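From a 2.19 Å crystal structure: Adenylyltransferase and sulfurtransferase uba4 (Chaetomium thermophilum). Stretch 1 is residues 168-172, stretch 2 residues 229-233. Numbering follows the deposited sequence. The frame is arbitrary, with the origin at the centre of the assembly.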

# COMPACT_ATOMS: atom_id res chain seq x y z
N ASN B 168 -9.55 -20.37 -1.35
CA ASN B 168 -9.58 -21.73 -1.89
C ASN B 168 -8.20 -22.16 -2.38
O ASN B 168 -8.05 -22.76 -3.44
CB ASN B 168 -10.61 -21.84 -3.02
CG ASN B 168 -10.92 -23.27 -3.39
OD1 ASN B 168 -10.94 -24.16 -2.54
ND2 ASN B 168 -11.17 -23.51 -4.68
N CYS B 169 -7.18 -21.85 -1.58
CA CYS B 169 -5.80 -22.19 -1.92
C CYS B 169 -5.16 -22.84 -0.71
O CYS B 169 -5.08 -22.20 0.36
CB CYS B 169 -5.03 -20.94 -2.35
SG CYS B 169 -3.38 -21.29 -3.02
N PRO B 170 -4.71 -24.10 -0.80
CA PRO B 170 -4.89 -24.99 -1.97
C PRO B 170 -6.35 -25.41 -2.11
O PRO B 170 -7.02 -25.60 -1.10
CB PRO B 170 -3.98 -26.18 -1.66
CG PRO B 170 -3.89 -26.21 -0.16
CD PRO B 170 -3.94 -24.76 0.28
N PRO B 171 -6.84 -25.54 -3.35
CA PRO B 171 -8.26 -25.84 -3.54
C PRO B 171 -8.68 -27.16 -2.90
O PRO B 171 -7.91 -28.13 -2.88
CB PRO B 171 -8.41 -25.88 -5.07
CG PRO B 171 -7.04 -26.15 -5.58
CD PRO B 171 -6.11 -25.45 -4.63
N THR B 172 -9.90 -27.17 -2.38
CA THR B 172 -10.49 -28.37 -1.77
C THR B 172 -11.86 -28.61 -2.39
O THR B 172 -12.67 -27.65 -2.50
CB THR B 172 -10.63 -28.21 -0.25
OG1 THR B 172 -9.36 -27.88 0.32
CG2 THR B 172 -11.15 -29.50 0.37
N GLN B 229 4.36 -23.43 -5.31
CA GLN B 229 3.32 -24.44 -5.48
C GLN B 229 2.37 -24.47 -4.28
O GLN B 229 2.00 -25.53 -3.77
CB GLN B 229 3.93 -25.82 -5.71
CG GLN B 229 4.86 -25.90 -6.90
CD GLN B 229 5.25 -27.33 -7.24
OE1 GLN B 229 5.92 -28.00 -6.45
NE2 GLN B 229 4.84 -27.79 -8.41
N LEU B 230 1.98 -23.28 -3.82
CA LEU B 230 1.09 -23.18 -2.67
C LEU B 230 -0.31 -23.72 -2.98
O LEU B 230 -1.07 -24.00 -2.05
CB LEU B 230 1.00 -21.73 -2.21
CG LEU B 230 2.33 -21.04 -1.93
CD1 LEU B 230 2.11 -19.59 -1.52
CD2 LEU B 230 3.12 -21.79 -0.86
N HIS B 231 -0.66 -23.86 -4.26
CA HIS B 231 -1.94 -24.43 -4.66
C HIS B 231 -1.89 -25.95 -4.80
O HIS B 231 -2.88 -26.54 -5.24
CB HIS B 231 -2.42 -23.79 -5.97
CG HIS B 231 -1.50 -23.99 -7.13
ND1 HIS B 231 -0.13 -24.06 -7.01
CD2 HIS B 231 -1.76 -24.11 -8.46
CE1 HIS B 231 0.42 -24.23 -8.20
NE2 HIS B 231 -0.55 -24.26 -9.10
N MET B 232 -0.76 -26.59 -4.45
CA MET B 232 -0.70 -28.05 -4.49
C MET B 232 -1.02 -28.63 -3.11
O MET B 232 -0.74 -28.00 -2.08
CB MET B 232 0.69 -28.50 -4.92
CG MET B 232 1.07 -28.10 -6.35
SD MET B 232 -0.02 -28.79 -7.61
CE MET B 232 -0.91 -27.32 -8.13
N PRO B 233 -1.59 -29.83 -3.05
CA PRO B 233 -1.98 -30.39 -1.75
C PRO B 233 -0.76 -30.73 -0.92
O PRO B 233 0.35 -30.88 -1.46
CB PRO B 233 -2.77 -31.66 -2.12
CG PRO B 233 -2.99 -31.58 -3.61
CD PRO B 233 -1.86 -30.76 -4.16

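Two loops, 60 residues apart at their nearest touching positions, meet here without a single hydrogen bond between them. Their contact is one of close packing, and its centre is the pair Pro170 and His231, whose CA atoms lie 4.0 Å apart. No bulky side chain stands between the backbones at this point: Pro170 offers a compact ring, while the end of the His231 side chain leads away from the other stretch.

Each loop carries one internal hydrogen bond. Gln229 leaves the preceding helix with positive phi and opens a type I turn that runs to Met232, closed by the backbone hydrogen bond from Met232 N to Gln229 O at 3.0 Å. Leu230 and His231 occupy the two central positions of this turn. In the first stretch, a cis peptide bond precedes Pro170, and the Asn168 side chain braces the chain across the two prolines: Thr172 N donates to Asn168 OD1 at 3.2 Å, with a nearly straight angle of 160°. Proline has no amide hydrogen to give, so a side-chain acceptor reaching past both rings to the next free NH is an economical way to hold such a segment.

Pro170 and His231 cover the most surface, 48 Å² each. The CA-to-CB bond of Pro170 points toward the turn, and its CB meets three carbonyl oxygens set in a rough triangle, lying 3.7 Å from Leu230 O, 3.8 Å from His231 O and 3.7 Å from Met232 O. These are van der Waals contacts between an aliphatic carbon and polar backbone atoms; the ring fits against main chain rather than into a pocket of side chains. His231 takes part largely through its backbone and CB. Pro171 CD approaches His231 O to 3.5 Å, and the same CD lies 4.3 Å from His231 CB, so the second proline extends the packing begun by the first.

Cys169, the next largest contributor, adds a polarizable sulfur. With chi1 in the t well, its SG sits 3.8 Å from His231 CA and 3.7 Å from Leu230 O, and it reaches Leu230 CB at 4.5 Å, a loose apolar contact. The end of the Leu230 side chain leads away, leaving its near portion to the cysteine.

The rule to take from this contact is that a bonded turn and a braced proline segment can pack tightly through small groups against backbone, burying 204 Å² in all, with larger side chains directed elsewhere.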